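Local coordinates for penicillin binding protein transpeptidase domain protein (Escherichia coli, PDB 4BJQ) that belongs to the penicillin-binding proteins, a family associated with the bacterial cell wall, and forms a small two-chain assembly of helices and strands, at residues V19-L30 and Y63-I72. Numbering follows the deposited sequence.
Sequences VGDRWKALANAL and YIKKLKLPGI. With SO4 (sulfate ion), chain I.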
loop_
_atom_site.group_PDB
_atom_site.type_symbol
_atom_site.label_atom_id
_atom_site.label_comp_id
_atom_site.label_asym_id
_atom_site.label_seq_id
_atom_site.Cartn_x
_atom_site.Cartn_y
_atom_site.Cartn_z
ATOM N N VAL A 19 4.547 3.399 -0.654
ATOM C CA VAL A 19 3.378 3.829 -1.444
ATOM C C VAL A 19 2.577 4.957 -0.771
ATOM O O VAL A 19 1.925 5.751 -1.453
ATOM C CB VAL A 19 2.461 2.625 -1.795
ATOM C CG1 VAL A 19 1.671 2.143 -0.579
ATOM C CG2 VAL A 19 1.540 2.958 -2.957
ATOM N N GLY A 20 2.633 5.022 0.561
ATOM C CA GLY A 20 2.043 6.137 1.321
ATOM C C GLY A 20 2.472 7.531 0.874
ATOM O O GLY A 20 1.641 8.433 0.803
ATOM N N ASP A 21 3.757 7.703 0.551
ATOM C CA ASP A 21 4.275 8.976 0.003
ATOM C C ASP A 21 3.539 9.354 -1.284
ATOM O O ASP A 21 3.284 10.544 -1.562
ATOM C CB ASP A 21 5.766 8.870 -0.352
ATOM C CG ASP A 21 6.661 8.664 0.861
ATOM O OD1 ASP A 21 6.269 9.042 1.984
ATOM O OD2 ASP A 21 7.775 8.126 0.665
ATOM N N ARG A 22 3.223 8.334 -2.074
ATOM C CA ARG A 22 2.588 8.541 -3.362
ATOM C C ARG A 22 1.097 8.824 -3.249
ATOM O O ARG A 22 0.557 9.566 -4.061
ATOM C CB ARG A 22 2.865 7.357 -4.282
ATOM C CG ARG A 22 4.247 7.450 -4.862
ATOM C CD ARG A 22 4.654 6.231 -5.622
ATOM N NE ARG A 22 5.980 5.926 -5.137
ATOM C CZ ARG A 22 6.298 4.859 -4.414
ATOM N NH1 ARG A 22 5.396 3.919 -4.155
ATOM N NH2 ARG A 22 7.545 4.727 -3.994
ATOM N N TRP A 23 0.439 8.231 -2.258
ATOM C CA TRP A 23 -0.952 8.596 -1.947
ATOM C C TRP A 23 -1.063 10.074 -1.590
ATOM O O TRP A 23 -1.941 10.770 -2.103
ATOM C CB TRP A 23 -1.544 7.731 -0.827
ATOM C CG TRP A 23 -1.926 6.338 -1.287
ATOM C CD1 TRP A 23 -1.367 5.160 -0.873
ATOM C CD2 TRP A 23 -2.932 5.984 -2.262
ATOM N NE1 TRP A 23 -1.966 4.102 -1.510
ATOM C CE2 TRP A 23 -2.921 4.574 -2.375
ATOM C CE3 TRP A 23 -3.836 6.721 -3.048
ATOM C CZ2 TRP A 23 -3.792 3.875 -3.236
ATOM C CZ3 TRP A 23 -4.700 6.036 -3.898
ATOM C CH2 TRP A 23 -4.665 4.617 -3.991
ATOM N N LYS A 24 -0.179 10.541 -0.708
ATOM C CA LYS A 24 -0.059 11.971 -0.391
ATOM C C LYS A 24 0.167 12.803 -1.646
ATOM O O LYS A 24 -0.445 13.845 -1.812
ATOM C CB LYS A 24 1.109 12.225 0.559
ATOM C CG LYS A 24 0.813 11.946 2.007
ATOM C CD LYS A 24 2.106 12.012 2.833
ATOM C CE LYS A 24 2.012 11.091 4.049
ATOM N NZ LYS A 24 0.757 11.350 4.849
ATOM N N ALA A 25 1.052 12.343 -2.522
ATOM C CA ALA A 25 1.304 13.055 -3.768
ATOM C C ALA A 25 0.049 13.172 -4.656
ATOM O O ALA A 25 -0.146 14.208 -5.294
ATOM C CB ALA A 25 2.474 12.433 -4.528
ATOM N N LEU A 26 -0.791 12.123 -4.694
ATOM C CA LEU A 26 -2.048 12.175 -5.445
ATOM C C LEU A 26 -2.960 13.246 -4.835
ATOM O O LEU A 26 -3.490 14.098 -5.550
ATOM C CB LEU A 26 -2.764 10.804 -5.488
ATOM C CG LEU A 26 -4.166 10.697 -6.137
ATOM C CD1 LEU A 26 -4.158 11.123 -7.587
ATOM C CD2 LEU A 26 -4.776 9.286 -6.026
ATOM N N ALA A 27 -3.131 13.190 -3.518
ATOM C CA ALA A 27 -3.998 14.122 -2.810
ATOM C C ALA A 27 -3.591 15.585 -3.037
ATOM O O ALA A 27 -4.446 16.403 -3.379
ATOM C CB ALA A 27 -4.041 13.782 -1.326
ATOM N N ASN A 28 -2.301 15.895 -2.846
ATOM C CA ASN A 28 -1.737 17.224 -3.094
ATOM C C ASN A 28 -1.971 17.711 -4.528
ATOM O O ASN A 28 -2.414 18.838 -4.743
ATOM C CB ASN A 28 -0.222 17.244 -2.831
ATOM C CG ASN A 28 0.153 16.920 -1.393
ATOM O OD1 ASN A 28 -0.678 16.968 -0.475
ATOM N ND2 ASN A 28 1.430 16.607 -1.187
ATOM N N ALA A 29 -1.667 16.856 -5.504
ATOM C CA ALA A 29 -1.868 17.180 -6.917
ATOM C C ALA A 29 -3.323 17.510 -7.249
ATOM O O ALA A 29 -3.599 18.397 -8.062
ATOM C CB ALA A 29 -1.365 16.057 -7.800
ATOM N N LEU A 30 -4.255 16.805 -6.625
ATOM C CA LEU A 30 -5.674 17.042 -6.889
ATOM C C LEU A 30 -6.271 18.132 -5.972
ATOM O O LEU A 30 -7.405 18.584 -6.184
ATOM C CB LEU A 30 -6.459 15.732 -6.791
ATOM C CG LEU A 30 -6.238 14.691 -7.896
ATOM C CD1 LEU A 30 -6.963 13.370 -7.581
ATOM C CD2 LEU A 30 -6.678 15.235 -9.275
ATOM N N TYR A 63 1.300 12.622 -14.693
ATOM C CA TYR A 63 1.918 12.660 -13.355
ATOM C C TYR A 63 1.263 11.628 -12.422
ATOM O O TYR A 63 1.959 10.866 -11.742
ATOM C CB TYR A 63 1.831 14.073 -12.746
ATOM C CG TYR A 63 2.321 14.166 -11.311
ATOM C CD1 TYR A 63 3.675 14.343 -11.028
ATOM C CD2 TYR A 63 1.430 14.075 -10.234
ATOM C CE1 TYR A 63 4.136 14.432 -9.717
ATOM C CE2 TYR A 63 1.882 14.159 -8.917
ATOM C CZ TYR A 63 3.238 14.336 -8.669
ATOM O OH TYR A 63 3.707 14.421 -7.375
ATOM N N ILE A 64 -0.066 11.603 -12.414
ATOM C CA ILE A 64 -0.828 10.671 -11.578
ATOM C C ILE A 64 -0.619 9.221 -12.009
ATOM O O ILE A 64 -0.429 8.352 -11.167
ATOM C CB ILE A 64 -2.322 11.057 -11.524
ATOM C CG1 ILE A 64 -2.483 12.288 -10.625
ATOM C CG2 ILE A 64 -3.195 9.893 -11.000
ATOM C CD1 ILE A 64 -3.684 13.107 -10.925
ATOM N N LYS A 65 -0.611 8.969 -13.315
ATOM C CA LYS A 65 -0.319 7.634 -13.826
ATOM C C LYS A 65 1.030 7.105 -13.336
ATOM O O LYS A 65 1.126 5.960 -12.898
ATOM C CB LYS A 65 -0.354 7.609 -15.352
ATOM C CG LYS A 65 -0.581 6.193 -15.936
ATOM C CD LYS A 65 0.342 5.958 -17.137
ATOM C CE LYS A 65 -0.403 5.361 -18.341
ATOM N NZ LYS A 65 -1.002 4.011 -18.092
ATOM N N LYS A 66 2.051 7.958 -13.375
ATOM C CA LYS A 66 3.427 7.560 -13.038
ATOM C C LYS A 66 3.643 7.281 -11.545
ATOM O O LYS A 66 4.650 6.674 -11.161
ATOM C CB LYS A 66 4.432 8.590 -13.554
ATOM C CG LYS A 66 4.528 8.658 -15.067
ATOM C CD LYS A 66 5.678 9.566 -15.496
ATOM C CE LYS A 66 5.503 10.083 -16.922
ATOM N NZ LYS A 66 5.582 9.019 -17.958
ATOM N N LEU A 67 2.696 7.714 -10.710
ATOM C CA LEU A 67 2.666 7.328 -9.291
ATOM C C LEU A 67 2.419 5.812 -9.103
ATOM O O LEU A 67 2.730 5.253 -8.037
ATOM C CB LEU A 67 1.601 8.131 -8.518
ATOM C CG LEU A 67 1.767 9.654 -8.362
ATOM C CD1 LEU A 67 0.519 10.274 -7.763
ATOM C CD2 LEU A 67 3.000 10.034 -7.533
ATOM N N LYS A 68 1.854 5.166 -10.129
ATOM C CA LYS A 68 1.648 3.705 -10.152
ATOM C C LYS A 68 0.941 3.235 -8.886
ATOM O O LYS A 68 1.404 2.322 -8.200
ATOM C CB LYS A 68 2.980 2.955 -10.359
ATOM C CG LYS A 68 3.711 3.300 -11.666
ATOM C CD LYS A 68 4.637 2.162 -12.141
ATOM C CE LYS A 68 5.836 1.972 -11.215
ATOM N NZ LYS A 68 6.513 0.626 -11.378
ATOM N N LEU A 69 -0.173 3.893 -8.566
ATOM C CA LEU A 69 -0.887 3.624 -7.332
ATOM C C LEU A 69 -1.898 2.490 -7.542
ATOM O O LEU A 69 -2.652 2.485 -8.525
ATOM C CB LEU A 69 -1.580 4.906 -6.829
ATOM C CG LEU A 69 -0.748 6.000 -6.117
ATOM C CD1 LEU A 69 -1.489 7.311 -6.082
ATOM C CD2 LEU A 69 -0.342 5.620 -4.682
ATOM N N PRO A 70 -1.934 1.533 -6.605
ATOM C CA PRO A 70 -2.860 0.397 -6.725
ATOM C C PRO A 70 -4.311 0.885 -6.723
ATOM O O PRO A 70 -4.697 1.728 -5.887
ATOM C CB PRO A 70 -2.562 -0.436 -5.463
ATOM C CG PRO A 70 -2.049 0.579 -4.472
ATOM C CD PRO A 70 -1.258 1.568 -5.289
ATOM N N GLY A 71 -5.088 0.385 -7.680
ATOM C CA GLY A 71 -6.498 0.734 -7.818
ATOM C C GLY A 71 -6.785 2.055 -8.494
ATOM O O GLY A 71 -7.946 2.445 -8.625
ATOM N N ILE A 72 -5.747 2.761 -8.923
ATOM C CA ILE A 72 -5.949 4.049 -9.584
ATOM C C ILE A 72 -5.882 3.854 -11.084
ATOM O O ILE A 72 -4.969 3.227 -11.584
ATOM C CB ILE A 72 -4.949 5.135 -9.095
ATOM C CG1 ILE A 72 -5.158 5.416 -7.605
ATOM C CG2 ILE A 72 -5.088 6.442 -9.917
ATOM C CD1 ILE A 72 -6.577 5.850 -7.244
HETATM S S SO4 I . 9.289 2.283 -2.520
HETATM O O1 SO4 I . 9.937 1.254 -3.340
HETATM O O2 SO4 I . 7.844 2.051 -2.475
HETATM O O3 SO4 I . 9.867 2.262 -1.164
HETATM O O4 SO4 I . 9.599 3.590 -3.106
HETATM O O HOH W 1 3.339 3.224 -5.838
HETATM O O HOH W 2 1.948 15.781 -5.937
#
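L69 fills the tight heart of this contact, pressing its two methyls against W23 and L26 of helix 19-30. CD2 of L69 sits over the five-membered ring of W23, 3.6 Å from the centroid and 11° off the ring normal, a CH-pi contact. L69 CD1 reaches L26 CB at 3.8 Å. The CB of W23 points away from 63-72, but with CG beside the backbone N (chi1 -76°) the indole comes back to meet the L69-I72 type II turn: P70 O lies at the ring edge, 3.5 Å from W23 CH2, while I72 CG1 approaches the same atom obliquely. Further along, the side chains of L26 and I64 cross at about a right angle, L26 CD1 lying 3.7 Å from I64 CG1.

Toward solvent the contact loosens, and waters fill in beside R22 and Y63. R22 runs opposite to L67, whose CD2 touches R22 CG and A25 CB, 3.9 Å from each, and whose CD1 packs on L26 CB. R22 NH1 gives a 2.7 Å hydrogen bond to a water lying 3.1 Å from L67 O, to which it can donate. R22 NH2 turns outward to a sulfate ion, bonding SO4 O2 at 3.1 Å; S18 shares that anion. A second water hydrogen-bonds both Y63 OH and A25 O, and A29 CB lies close to Y63 CE2.

Helix 19-30 packs on the end of helix 58-66 and the turn into strand 72-76. L30 and I72 touch strand 50-56, A27 meets helix 34-42, and I72 pairs antiparallel with a strand of the second subunit, extending the sheet.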